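4-alpha-glucanotransferase (Corynebacterium glutamicum, PDB 5B68) is an amylomaltase (disproportionating enzyme), a TIM-barrel protein that carries a beta-sandwich domain toward its N-terminus. Local coordinates at residues P563-Y568 against L650-G655; E656-N661 against C674-D679; E629-L634 against H697-A702; S530-E535 against T555-H560; G179-I184 against F215-P220. One frame throughout, in Å; residues are numbered along the deposited sequence.

Interaction 1 of 5, residues P563-Y568 against L650-G655; sequences PPTAGY and LVDMVG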
# COMPACT_ATOMS: atom_id res chain seq x y z
N PRO A 563 18.11 1.24 -9.51
CA PRO A 563 19.33 1.81 -8.91
C PRO A 563 19.19 3.35 -8.83
O PRO A 563 18.56 3.94 -9.69
CB PRO A 563 20.42 1.39 -9.91
CG PRO A 563 19.86 0.16 -10.56
CD PRO A 563 18.41 0.52 -10.77
N PRO A 564 19.67 3.95 -7.76
CA PRO A 564 19.71 5.41 -7.69
C PRO A 564 20.42 6.03 -8.89
O PRO A 564 21.19 5.35 -9.57
CB PRO A 564 20.46 5.68 -6.46
CG PRO A 564 20.11 4.51 -5.57
CD PRO A 564 20.20 3.36 -6.52
N THR A 565 20.10 7.26 -9.17
CA THR A 565 20.51 7.88 -10.45
C THR A 565 22.03 7.90 -10.63
O THR A 565 22.48 7.73 -11.77
CB THR A 565 19.92 9.24 -10.55
OG1 THR A 565 18.52 9.14 -10.36
CG2 THR A 565 20.16 9.88 -11.93
N ALA A 566 22.81 8.03 -9.57
CA ALA A 566 24.28 8.00 -9.75
C ALA A 566 24.72 6.64 -10.29
O ALA A 566 25.65 6.55 -11.10
CB ALA A 566 25.02 8.32 -8.49
N GLY A 567 24.08 5.58 -9.81
CA GLY A 567 24.33 4.21 -10.35
C GLY A 567 23.75 3.97 -11.71
O GLY A 567 24.42 3.42 -12.61
N TYR A 568 22.52 4.45 -11.91
CA TYR A 568 21.80 4.29 -13.14
C TYR A 568 22.56 4.98 -14.30
O TYR A 568 22.70 4.42 -15.35
CB TYR A 568 20.41 4.88 -13.03
CG TYR A 568 19.48 4.44 -14.08
CD1 TYR A 568 19.57 4.94 -15.37
CD2 TYR A 568 18.51 3.47 -13.83
CE1 TYR A 568 18.71 4.52 -16.36
CE2 TYR A 568 17.63 3.06 -14.83
CZ TYR A 568 17.75 3.58 -16.10
OH TYR A 568 16.91 3.20 -17.13
N LEU A 650 15.95 10.64 -1.80
CA LEU A 650 16.96 11.03 -0.88
C LEU A 650 18.29 10.45 -1.34
O LEU A 650 19.35 11.11 -1.20
CB LEU A 650 16.66 10.54 0.57
CG LEU A 650 17.68 10.98 1.63
CD1 LEU A 650 17.65 12.51 1.74
CD2 LEU A 650 17.39 10.30 2.99
N VAL A 651 18.26 9.24 -1.84
CA VAL A 651 19.48 8.58 -2.34
C VAL A 651 20.19 9.45 -3.38
O VAL A 651 21.42 9.42 -3.45
CB VAL A 651 19.20 7.18 -2.99
CG1 VAL A 651 18.85 6.17 -1.91
CG2 VAL A 651 18.14 7.19 -4.07
N ASP A 652 19.42 10.12 -4.21
CA ASP A 652 19.98 10.96 -5.28
C ASP A 652 20.56 12.27 -4.75
O ASP A 652 21.37 12.89 -5.44
CB ASP A 652 18.92 11.29 -6.35
CG ASP A 652 18.64 10.12 -7.25
OD1 ASP A 652 19.36 9.12 -7.10
OD2 ASP A 652 17.77 10.22 -8.12
N MET A 653 20.20 12.67 -3.53
CA MET A 653 20.72 13.86 -2.91
C MET A 653 22.11 13.64 -2.31
O MET A 653 22.82 14.60 -2.02
CB MET A 653 19.73 14.44 -1.87
CG MET A 653 18.37 14.67 -2.41
SD MET A 653 17.22 15.38 -1.22
CE MET A 653 17.33 17.15 -1.58
N VAL A 654 22.53 12.38 -2.11
CA VAL A 654 23.80 12.11 -1.47
C VAL A 654 24.78 11.32 -2.35
O VAL A 654 25.87 11.01 -1.91
CB VAL A 654 23.60 11.38 -0.12
CG1 VAL A 654 22.72 12.18 0.79
CG2 VAL A 654 22.98 10.03 -0.36
N GLY A 655 24.37 10.97 -3.58
CA GLY A 655 25.20 10.25 -4.53
C GLY A 655 25.23 8.75 -4.38
O GLY A 655 26.14 8.12 -4.85
O HOH W 1 22.09 8.71 -6.86

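Interaction 2 of 5, residues E656-N661 against C674-D679; sequences EKRAQN and CIPLCD. With SO4 (sulfate ion), chain E.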
# COMPACT_ATOMS: atom_id res chain seq x y z
N GLU A 656 24.26 8.19 -3.64
CA GLU A 656 24.14 6.69 -3.48
C GLU A 656 24.21 5.98 -4.85
O GLU A 656 23.50 6.36 -5.79
CB GLU A 656 22.77 6.44 -2.77
CG GLU A 656 22.37 5.03 -2.56
CD GLU A 656 23.21 4.35 -1.52
OE1 GLU A 656 24.23 3.75 -1.96
OE2 GLU A 656 22.89 4.39 -0.29
N LYS A 657 25.02 4.95 -4.93
CA LYS A 657 25.04 4.10 -6.13
C LYS A 657 24.33 2.73 -5.98
O LYS A 657 24.04 2.10 -7.01
CB LYS A 657 26.47 3.89 -6.64
CG LYS A 657 27.01 5.16 -7.30
CD LYS A 657 28.49 5.11 -7.63
CE LYS A 657 28.89 6.47 -8.21
NZ LYS A 657 30.37 6.64 -8.31
N ARG A 658 24.15 2.26 -4.74
CA ARG A 658 23.52 0.93 -4.47
C ARG A 658 21.96 0.89 -4.51
O ARG A 658 21.30 1.66 -3.79
CB ARG A 658 24.02 0.41 -3.15
CG ARG A 658 25.53 0.33 -3.06
CD ARG A 658 25.98 -0.61 -1.99
NE ARG A 658 25.97 -0.04 -0.64
CZ ARG A 658 26.28 -0.73 0.46
NH1 ARG A 658 26.27 -0.16 1.65
NH2 ARG A 658 26.62 -2.03 0.38
N ALA A 659 21.40 -0.01 -5.35
CA ALA A 659 19.96 -0.33 -5.38
C ALA A 659 19.50 -0.86 -4.05
O ALA A 659 20.26 -1.55 -3.33
CB ALA A 659 19.61 -1.32 -6.49
N GLN A 660 18.30 -0.43 -3.66
CA GLN A 660 17.72 -0.90 -2.40
C GLN A 660 17.08 -2.29 -2.64
O GLN A 660 17.11 -3.15 -1.74
CB GLN A 660 16.63 0.06 -1.93
CG GLN A 660 16.09 -0.25 -0.51
CD GLN A 660 17.12 -0.25 0.58
OE1 GLN A 660 17.50 -1.32 1.08
NE2 GLN A 660 17.58 0.95 1.02
N ASN A 661 16.44 -2.41 -3.78
CA ASN A 661 15.75 -3.65 -4.19
C ASN A 661 16.07 -3.94 -5.64
O ASN A 661 16.02 -3.01 -6.47
CB ASN A 661 14.23 -3.47 -4.05
CG ASN A 661 13.43 -4.76 -4.38
OD1 ASN A 661 13.78 -5.84 -3.94
ND2 ASN A 661 12.34 -4.62 -5.12
N CYS A 674 17.90 -3.88 2.75
CA CYS A 674 18.91 -3.80 3.79
C CYS A 674 20.08 -2.85 3.55
O CYS A 674 21.07 -2.92 4.23
CB CYS A 674 19.47 -5.19 4.06
SG CYS A 674 18.20 -6.37 4.56
N ILE A 675 19.96 -1.98 2.56
CA ILE A 675 21.08 -1.16 2.11
C ILE A 675 21.04 0.21 2.78
O ILE A 675 20.21 1.02 2.44
CB ILE A 675 21.02 -0.96 0.58
CG1 ILE A 675 20.95 -2.30 -0.16
CG2 ILE A 675 22.18 -0.11 0.09
CD1 ILE A 675 22.12 -3.23 0.08
N PRO A 676 21.95 0.47 3.71
CA PRO A 676 21.99 1.78 4.43
C PRO A 676 22.38 2.95 3.52
O PRO A 676 23.02 2.75 2.46
CB PRO A 676 23.05 1.59 5.46
CG PRO A 676 24.00 0.65 4.82
CD PRO A 676 23.17 -0.31 4.01
N LEU A 677 21.91 4.14 3.86
CA LEU A 677 22.11 5.32 2.99
C LEU A 677 23.62 5.64 2.98
O LEU A 677 24.21 5.89 4.04
CB LEU A 677 21.32 6.52 3.56
CG LEU A 677 21.35 7.81 2.70
CD1 LEU A 677 20.64 7.60 1.37
CD2 LEU A 677 20.81 9.00 3.51
N CYS A 678 24.23 5.62 1.79
CA CYS A 678 25.64 5.97 1.70
C CYS A 678 25.89 6.87 0.52
O CYS A 678 25.12 6.81 -0.44
CB CYS A 678 26.48 4.71 1.54
SG CYS A 678 26.42 3.59 2.98
N ASP A 679 27.00 7.65 0.59
CA ASP A 679 27.37 8.60 -0.52
C ASP A 679 28.10 7.86 -1.64
O ASP A 679 28.16 6.65 -1.60
CB ASP A 679 28.17 9.79 0.00
CG ASP A 679 29.51 9.38 0.68
OD1 ASP A 679 30.04 8.25 0.39
OD2 ASP A 679 29.95 10.17 1.56
S SO4 E . 10.10 -7.98 -5.83
O1 SO4 E . 10.46 -6.95 -4.82
O2 SO4 E . 8.78 -8.50 -5.43
O3 SO4 E . 10.00 -7.34 -7.16
O4 SO4 E . 11.14 -9.01 -5.95
O HOH W 2 24.85 2.06 0.45
O HOH W 3 20.52 3.25 0.39
O HOH W 4 26.75 4.30 -2.80

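Interaction 3 of 5, residues E629-L634 against H697-A702; sequences ELLEGL and HRVAKA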
# COMPACT_ATOMS: atom_id res chain seq x y z
N GLU A 629 26.26 17.61 -12.29
CA GLU A 629 25.60 18.33 -13.36
C GLU A 629 24.42 17.56 -13.96
O GLU A 629 23.40 18.12 -14.27
CB GLU A 629 26.60 18.74 -14.44
CG GLU A 629 27.83 19.42 -13.86
CD GLU A 629 28.86 19.79 -14.92
OE1 GLU A 629 29.38 18.91 -15.60
OE2 GLU A 629 29.13 20.99 -15.06
N LEU A 630 24.58 16.27 -14.11
CA LEU A 630 23.52 15.42 -14.68
C LEU A 630 22.37 15.31 -13.68
O LEU A 630 21.23 15.46 -14.07
CB LEU A 630 24.09 14.07 -15.04
CG LEU A 630 25.06 14.12 -16.23
CD1 LEU A 630 25.89 12.86 -16.27
CD2 LEU A 630 24.34 14.33 -17.51
N LEU A 631 22.70 15.08 -12.41
CA LEU A 631 21.67 15.12 -11.37
C LEU A 631 20.91 16.42 -11.34
O LEU A 631 19.70 16.47 -11.28
CB LEU A 631 22.30 14.88 -10.02
CG LEU A 631 22.76 13.47 -9.78
CD1 LEU A 631 23.62 13.44 -8.57
CD2 LEU A 631 21.56 12.50 -9.65
N GLU A 632 21.62 17.54 -11.40
CA GLU A 632 20.96 18.82 -11.43
C GLU A 632 20.03 18.92 -12.64
O GLU A 632 18.91 19.41 -12.53
CB GLU A 632 22.02 19.95 -11.49
CG GLU A 632 22.64 20.30 -10.18
CD GLU A 632 23.87 21.23 -10.31
OE1 GLU A 632 24.61 21.17 -11.33
OE2 GLU A 632 24.11 21.96 -9.36
N GLY A 633 20.51 18.51 -13.82
CA GLY A 633 19.71 18.65 -15.04
C GLY A 633 18.44 17.79 -15.04
O GLY A 633 17.37 18.25 -15.38
N LEU A 634 18.55 16.57 -14.57
CA LEU A 634 17.36 15.67 -14.50
C LEU A 634 16.36 16.18 -13.48
O LEU A 634 15.14 16.05 -13.66
CB LEU A 634 17.79 14.24 -14.19
CG LEU A 634 18.68 13.57 -15.28
CD1 LEU A 634 19.17 12.23 -14.78
CD2 LEU A 634 18.00 13.51 -16.61
N HIS A 697 22.61 20.16 -1.45
CA HIS A 697 22.16 21.50 -1.73
C HIS A 697 22.02 21.69 -3.22
O HIS A 697 21.08 22.37 -3.65
CB HIS A 697 23.14 22.54 -1.15
CG HIS A 697 23.08 22.60 0.34
ND1 HIS A 697 21.98 23.08 1.00
CD2 HIS A 697 23.90 22.09 1.29
CE1 HIS A 697 22.15 22.96 2.30
NE2 HIS A 697 23.32 22.37 2.51
N ARG A 698 22.95 21.15 -4.00
CA ARG A 698 22.79 21.27 -5.49
C ARG A 698 21.45 20.61 -6.01
O ARG A 698 20.67 21.15 -6.85
CB ARG A 698 24.00 20.68 -6.18
CG ARG A 698 25.28 21.47 -5.94
CD ARG A 698 26.51 20.83 -6.56
NE ARG A 698 26.50 21.04 -7.98
CZ ARG A 698 27.51 20.84 -8.84
NH1 ARG A 698 27.29 21.05 -10.13
NH2 ARG A 698 28.73 20.51 -8.44
N VAL A 699 21.17 19.41 -5.51
CA VAL A 699 19.99 18.69 -5.98
C VAL A 699 18.78 19.35 -5.42
O VAL A 699 17.78 19.47 -6.16
CB VAL A 699 20.08 17.18 -5.63
CG1 VAL A 699 18.77 16.44 -5.91
CG2 VAL A 699 21.32 16.58 -6.32
N ALA A 700 18.83 19.78 -4.15
CA ALA A 700 17.66 20.51 -3.56
C ALA A 700 17.33 21.78 -4.33
O ALA A 700 16.18 22.03 -4.66
CB ALA A 700 17.85 20.80 -2.11
N LYS A 701 18.35 22.56 -4.68
CA LYS A 701 18.10 23.79 -5.46
C LYS A 701 17.56 23.51 -6.84
O LYS A 701 16.66 24.22 -7.30
CB LYS A 701 19.39 24.63 -5.61
CG LYS A 701 19.74 25.36 -4.34
CD LYS A 701 20.78 26.47 -4.56
CE LYS A 701 21.30 27.01 -3.22
NZ LYS A 701 22.15 26.03 -2.47
N ALA A 702 18.11 22.50 -7.51
CA ALA A 702 17.67 22.05 -8.83
C ALA A 702 16.25 21.54 -8.82
O ALA A 702 15.55 21.61 -9.85
CB ALA A 702 18.65 21.00 -9.41
O HOH W 5 22.07 23.24 -8.16

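Interaction 4 of 5, residues S530-E535 against T555-H560; sequences SILWFE and TTVTTH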
# COMPACT_ATOMS: atom_id res chain seq x y z
N SER A 530 4.51 9.00 -12.69
CA SER A 530 5.39 9.08 -13.85
C SER A 530 6.83 8.96 -13.38
O SER A 530 7.25 9.67 -12.43
CB SER A 530 5.22 10.43 -14.46
OG SER A 530 3.98 10.65 -15.04
N ILE A 531 7.59 8.07 -13.98
CA ILE A 531 8.97 7.79 -13.57
C ILE A 531 9.85 8.07 -14.80
O ILE A 531 9.66 7.47 -15.88
CB ILE A 531 9.11 6.33 -13.09
CG1 ILE A 531 8.21 6.09 -11.88
CG2 ILE A 531 10.54 6.00 -12.63
CD1 ILE A 531 8.23 4.63 -11.41
N LEU A 532 10.75 9.04 -14.65
CA LEU A 532 11.43 9.62 -15.82
C LEU A 532 12.00 8.48 -16.72
O LEU A 532 11.76 8.46 -17.90
CB LEU A 532 12.61 10.48 -15.33
CG LEU A 532 13.64 10.81 -16.44
CD1 LEU A 532 13.09 11.99 -17.18
CD2 LEU A 532 15.02 11.09 -15.95
N TRP A 533 12.70 7.53 -16.14
CA TRP A 533 13.42 6.52 -16.96
C TRP A 533 12.48 5.65 -17.80
O TRP A 533 12.90 5.11 -18.82
CB TRP A 533 14.30 5.62 -16.11
CG TRP A 533 15.34 6.24 -15.33
CD1 TRP A 533 15.47 6.19 -13.97
CD2 TRP A 533 16.42 7.05 -15.81
NE1 TRP A 533 16.58 6.87 -13.57
CE2 TRP A 533 17.18 7.43 -14.68
CE3 TRP A 533 16.84 7.46 -17.08
CZ2 TRP A 533 18.34 8.20 -14.78
CZ3 TRP A 533 17.97 8.27 -17.19
CH2 TRP A 533 18.70 8.63 -16.05
N PHE A 534 11.21 5.53 -17.39
CA PHE A 534 10.21 4.73 -18.14
C PHE A 534 9.34 5.50 -19.07
O PHE A 534 8.54 4.90 -19.78
CB PHE A 534 9.31 3.96 -17.16
CG PHE A 534 10.06 3.15 -16.15
CD1 PHE A 534 11.21 2.46 -16.48
CD2 PHE A 534 9.56 3.00 -14.86
CE1 PHE A 534 11.89 1.69 -15.54
CE2 PHE A 534 10.23 2.21 -13.90
CZ PHE A 534 11.39 1.55 -14.25
N GLU A 535 9.42 6.83 -19.12
CA GLU A 535 8.40 7.58 -19.80
C GLU A 535 8.69 7.79 -21.28
O GLU A 535 9.81 8.22 -21.62
CB GLU A 535 8.25 8.98 -19.19
CG GLU A 535 7.64 9.05 -17.78
CD GLU A 535 6.31 8.30 -17.65
OE1 GLU A 535 6.13 7.54 -16.65
OE2 GLU A 535 5.48 8.51 -18.54
N THR A 555 5.52 12.86 -10.13
CA THR A 555 6.64 12.59 -11.06
C THR A 555 7.99 12.49 -10.33
O THR A 555 8.34 13.36 -9.49
CB THR A 555 6.67 13.67 -12.16
OG1 THR A 555 5.46 13.58 -12.90
CG2 THR A 555 7.82 13.40 -13.13
N THR A 556 8.72 11.42 -10.58
CA THR A 556 10.03 11.23 -9.97
C THR A 556 11.02 10.90 -11.07
O THR A 556 10.60 10.53 -12.21
CB THR A 556 10.09 10.00 -9.01
OG1 THR A 556 9.52 8.83 -9.66
CG2 THR A 556 9.37 10.31 -7.84
N VAL A 557 12.29 10.98 -10.72
CA VAL A 557 13.35 10.52 -11.63
C VAL A 557 13.43 9.02 -11.50
O VAL A 557 13.58 8.30 -12.47
CB VAL A 557 14.72 11.11 -11.28
CG1 VAL A 557 15.81 10.48 -12.15
CG2 VAL A 557 14.68 12.63 -11.35
N THR A 558 13.38 8.54 -10.26
CA THR A 558 13.64 7.15 -9.96
C THR A 558 12.74 6.64 -8.81
O THR A 558 11.85 7.33 -8.42
CB THR A 558 15.12 6.93 -9.68
OG1 THR A 558 15.41 5.52 -9.73
CG2 THR A 558 15.55 7.52 -8.36
N THR A 559 12.91 5.39 -8.40
CA THR A 559 12.07 4.77 -7.35
C THR A 559 12.93 3.78 -6.62
O THR A 559 14.00 3.45 -7.08
CB THR A 559 10.86 3.92 -7.81
OG1 THR A 559 11.31 2.74 -8.47
CG2 THR A 559 9.96 4.69 -8.68
N HIS A 560 12.41 3.28 -5.54
CA HIS A 560 13.08 2.29 -4.69
C HIS A 560 13.36 0.97 -5.42
O HIS A 560 14.18 0.21 -4.94
CB HIS A 560 12.24 2.04 -3.40
CG HIS A 560 10.88 1.52 -3.68
ND1 HIS A 560 9.80 2.33 -3.98
CD2 HIS A 560 10.44 0.24 -3.84
CE1 HIS A 560 8.75 1.58 -4.26
NE2 HIS A 560 9.12 0.31 -4.20
O HOH W 6 17.76 6.18 -10.95

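Interaction 5 of 5, residues G179-I184 against F215-P220; sequences GVMAQI and FLLINP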
# COMPACT_ATOMS: atom_id res chain seq x y z
N GLY A 179 8.64 17.05 -3.04
CA GLY A 179 8.93 16.32 -1.81
C GLY A 179 10.09 15.39 -1.99
O GLY A 179 10.73 15.47 -3.02
N VAL A 180 10.37 14.57 -0.97
CA VAL A 180 11.48 13.72 -0.91
C VAL A 180 10.95 12.33 -0.54
O VAL A 180 10.00 12.21 0.27
CB VAL A 180 12.48 14.15 0.22
CG1 VAL A 180 13.58 13.11 0.41
CG2 VAL A 180 13.09 15.55 -0.06
N MET A 181 11.50 11.31 -1.15
CA MET A 181 11.25 9.91 -0.74
C MET A 181 12.45 9.31 -0.03
O MET A 181 13.60 9.42 -0.51
CB MET A 181 10.88 9.01 -1.92
CG MET A 181 10.61 7.52 -1.56
SD MET A 181 12.05 6.46 -1.38
CE MET A 181 12.29 6.04 -3.11
N ALA A 182 12.21 8.67 1.10
CA ALA A 182 13.26 8.00 1.83
C ALA A 182 12.81 6.60 2.27
O ALA A 182 11.66 6.43 2.67
CB ALA A 182 13.67 8.76 3.06
N GLN A 183 13.72 5.64 2.17
CA GLN A 183 13.52 4.33 2.78
C GLN A 183 13.97 4.45 4.22
O GLN A 183 15.16 4.33 4.57
CB GLN A 183 14.28 3.26 2.01
CG GLN A 183 13.83 3.14 0.60
CD GLN A 183 12.46 2.49 0.46
OE1 GLN A 183 12.32 1.33 0.83
NE2 GLN A 183 11.47 3.19 -0.09
N ILE A 184 13.03 4.78 5.11
CA ILE A 184 13.42 5.28 6.43
C ILE A 184 14.26 4.31 7.29
O ILE A 184 15.09 4.76 8.08
CB ILE A 184 12.19 5.88 7.22
CG1 ILE A 184 12.63 6.70 8.43
CG2 ILE A 184 11.26 4.76 7.63
CD1 ILE A 184 13.45 7.90 8.02
N PHE A 215 6.49 17.17 1.34
CA PHE A 215 6.18 15.86 1.87
C PHE A 215 7.42 15.01 1.99
O PHE A 215 8.40 15.26 1.34
CB PHE A 215 5.12 15.17 1.02
CG PHE A 215 5.55 14.88 -0.37
CD1 PHE A 215 6.19 13.71 -0.66
CD2 PHE A 215 5.30 15.76 -1.39
CE1 PHE A 215 6.59 13.42 -1.93
CE2 PHE A 215 5.70 15.48 -2.67
CZ PHE A 215 6.33 14.31 -2.94
N LEU A 216 7.34 14.00 2.84
CA LEU A 216 8.34 12.97 2.93
C LEU A 216 7.63 11.61 2.72
O LEU A 216 6.91 11.13 3.59
CB LEU A 216 9.05 12.99 4.28
CG LEU A 216 10.11 11.94 4.46
CD1 LEU A 216 11.30 12.18 3.54
CD2 LEU A 216 10.52 11.93 5.90
N LEU A 217 7.83 11.06 1.53
CA LEU A 217 7.26 9.74 1.16
C LEU A 217 8.18 8.72 1.69
O LEU A 217 9.40 8.76 1.44
CB LEU A 217 7.10 9.63 -0.37
CG LEU A 217 6.80 8.31 -1.03
CD1 LEU A 217 5.45 7.77 -0.53
CD2 LEU A 217 6.68 8.41 -2.52
N ILE A 218 7.61 7.73 2.36
CA ILE A 218 8.34 6.63 2.91
C ILE A 218 7.83 5.25 2.47
O ILE A 218 6.83 5.10 1.77
CB ILE A 218 8.44 6.73 4.45
CG1 ILE A 218 7.04 6.64 5.09
CG2 ILE A 218 9.16 8.02 4.85
CD1 ILE A 218 7.03 6.51 6.57
N ASN A 219 8.62 4.25 2.80
CA ASN A 219 8.20 2.86 2.63
C ASN A 219 7.03 2.53 3.51
O ASN A 219 6.80 3.19 4.50
CB ASN A 219 9.35 1.90 2.98
CG ASN A 219 9.90 2.16 4.37
OD1 ASN A 219 9.57 1.46 5.39
ND2 ASN A 219 10.69 3.16 4.48
N PRO A 220 6.31 1.41 3.16
CA PRO A 220 5.28 0.92 4.05
C PRO A 220 5.88 0.65 5.43
O PRO A 220 7.04 0.19 5.56
CB PRO A 220 4.84 -0.41 3.37
CG PRO A 220 5.22 -0.29 1.91
CD PRO A 220 6.45 0.57 1.96

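Interaction 1 of 5, residues P563-Y568 against L650-G655
Asp652 reaches across to Thr565 at the start of helix 565-569. Beyond CB, its CG stands anti to its own carbonyl carbon, beside the backbone N (chi1 -76°), and lies 3.3 Å from Thr565 OG1. The two side chains cross at about a right angle, and the carboxylate holds Thr565 twice. Asp652 OD1 accepts the backbone N of Thr565 at 2.9 Å, on its syn side and 22° out of the carboxylate plane. Asp652 OD2 accepts the hydroxyl OG1 of Thr565 at 2.6 Å, from above that plane. OD1 also accepts a hydrogen bond from a water, which in turn accepts Ala566 N at 2.9 Å. One oxygen thus serves two amides of the first helical turn, one directly and one through water. Beside this polar group, Pro564 CG rests on Val651 CG2 at 3.6 Å. Ala566 CB lies 3.8 Å from Gly655 O. Thr558 of a loop and His635 of helix 627-639 also pack on Asp652. The Asp652 carboxylate sits at the N-terminal end of helix 565-569, where Pro564 is the N-cap residue, and probably offsets the partial positive charge there. The site joins two short helices that follow barrel strands 553-556 and 645-649, as in the beta-alpha connections of a TIM barrel.

Interaction 2 of 5, residues E656-N661 against C674-D679
Glu656-Asn661 and Cys674-Asp679 are irregular runs that pass each other in opposite directions, with the CA atoms of Glu656 and Asp679 4.8 Å apart. Gln660 grips the backbone of Ile675 with both ends of its amide. Gln660 OE1 accepts Ile675 N at 2.9 Å in a nearly straight bond (167°). Gln660 NE2 gives to Ile675 O at 3.0 Å, on a lone pair in the carbonyl plane. Both runs belong to the long loop that links helix 650-654, just after the last barrel strand, to helix 694-702. There the side chain of Glu656, bent at chi2 (70°), ties the loop to itself. Its OE2 accepts Cys678 N at 2.8 Å, from above the carboxylate plane, and its OE1 accepts Arg658 N. A water links Glu656 OE1 to Arg658 NE, which lies 2.6 Å from that water, and to Pro676 O. Ile675 CG2 lies over one face of the Arg658 guanidinium and 3.8 Å from Arg658 CB. Cys678 SG sits at the edge of the group, 4.0 Å from Arg658 NH1, which bonds to Ser281 O. At the far end, Asn661 ND2 donates to Asp561 and to O1 of a sulfate ion at 3.0 Å.

Interaction 3 of 5, residues E629-L634 against H697-A702
Arg698 and Glu632 meet in a side-on salt bridge between two helices. Their side chains cross at a slant, and the carboxylate and guanidinium planes stand 60° apart. Arg698 uses two nitrogens, one for each oxygen. Its NE donates to Glu632 OE2 at 2.9 Å in a nearly straight bond (173°). Its NH1 donates to Glu632 OE1, also at 2.9 Å. Both oxygens lie close to the guanidinium plane, at its edge. Relative to the carboxylate, however, both nitrogens sit above its plane. The Arg698 chain is bent at chi3, which places NE; the Glu632 chain is extended beyond CG. A water adds a further tie, donating to Glu632 OE2 at 2.7 Å and to Arg698 O. The acid therefore holds the arginine at its side chain and, through water, at its backbone.

Glu629 lies beside Arg698, pointing the same way, with Glu629 CG 4.1 Å from Arg698 NH1. Its carboxylate is engaged by Glu626 N, and no bond to Arg698 forms. Packing contacts lie alongside the ion pair. Ala702 CB is 3.5 Å from Glu632 O, and in an apolar pair Leu631 CB is 4.2 Å from Val699 CG2. Val699 also packs on Met653 of helix 650-654.

The short helix segments run nearly parallel, 22° apart, with axes 8.6 Å from each other. Helix 627-639 comes before the last barrel strand, 645-649, and helix 694-702 comes after it. Neighbouring helices that run the same way are characteristic of the outer layer of a TIM barrel.

Interaction 4 of 5, residues S530-E535 against T555-H560
Ser530 and Ile531 pair in parallel with Thr555 and Thr556, and the two segments stay together as both strands end. Strands 528-531 and 553-556 are neighbours in the parallel sheet of the TIM barrel, and here they pass into loops. Thr556 N donates to Ser530 O at 2.9 Å. Leu532 N donates to Thr556 O, also at 2.9 Å. Ser530 and Thr555 place their side chains on one face of the sheet, where Ser530 CB is 3.5 Å from Thr555 OG1; that hydroxyl bonds to Ser643. Ile531 and Thr556 lie side by side on the other face, pointing the same way. Thr556 OG1 sits between its own backbone N and carbonyl carbon (chi1 49°). From there it donates to Thr558 O at 3.0 Å and braces the turn after the strand.

Leu532 has CG anti to its backbone N (chi1 163°), and its CD2 lies 3.9 Å from Val557 CG1. The same Leu532 CD2 sits over one face of the Trp533 ring, toward the rim. Trp533 crosses Val557 at a slant, with CD1 3.2 Å from Val557 O. Its edge faces Thr558 CB. Trp533 NE1 donates a hydrogen bond to a water at 3.0 Å, and that water also bonds to Thr558 OG1. Tyr568 stacks on the Trp533 ring. Glu535 turns back on its own segment: OE1 accepts Ile531 N and OE2 forms a salt bridge to Arg544.

Several polar groups are therefore satisfied locally. An acid accepts the Ile531 amide, a threonine binds a turn carbonyl, and a water serves the indole N-H, consistent with strand ends that lie buried.

Interaction 5 of 5, residues G179-I184 against F215-P220
Leu216 CD1 forms the apolar centre with Val180 and Ala182 on one face of the two strands. It lies 4.0 Å from Val180 CG1 and 4.2 Å from Ala182 CB. In Leu216, chi1 180° sets CG anti to the backbone N, and chi2 67° then places CD1 near Val180 and Ala182. On the other face Met181 crosses Leu217 at a slant, with Met181 CG 3.9 Å from Leu217 CG. At the start of the strands the Phe215 ring lies over Gly179. Gly179 CA sits above the centre of the ring, 3.5 Å from its centroid, in a CH-pi contact. Gly179 carries no side chain, and the ring approaches its backbone directly.

Outward from these groups, backbone bonds join the strands in parallel. Val180 N donates to Phe215 O at 3.1 Å. Leu217 N donates to Val180 O, and Ala182 N to Leu217 O. The polar edge comes where the strands run out. Gln183 lies across Asn219, with Gln183 OE1 3.7 Å from Asn219 CB. That OE1 bonds to Tyr185 OH, while Gln183 NE2 makes a weak bond to Met181 SD at 3.6 Å. Asn219 N is buried here without a partner in the model.

The two strands are linked by helix 198-209 in a beta-alpha-beta crossover of the TIM barrel. Leu201, Leu204 and Val208 of that helix pack against the face with Val180, Ala182, Leu216 and Ile218. Strand 645-649 adjoins 177-182 along its other edge, and strand 382-387 adjoins 215-218.

How the interactions relate
Along the chain, interaction 5 comes first and interaction 4 next. Interaction 1 follows; its segments alternate with those of interaction 3, and interaction 2 falls between the two segments of interaction 3. Interactions 4 and 5, about 15 Å apart between centres, lie on the same parallel barrel sheet. Strand 645-649 stands between their strand pairs. Interaction 1 touches all the others. Its centre is about 8 Å from that of interaction 2, and Leu650 N probably bonds to Met181 O of interaction 5. Helix 627-639 packs on Trp533 of interaction 4 and Thr565 of interaction 1. Together the contacts join barrel strands, outer helices and a late loop into one part of the TIM barrel.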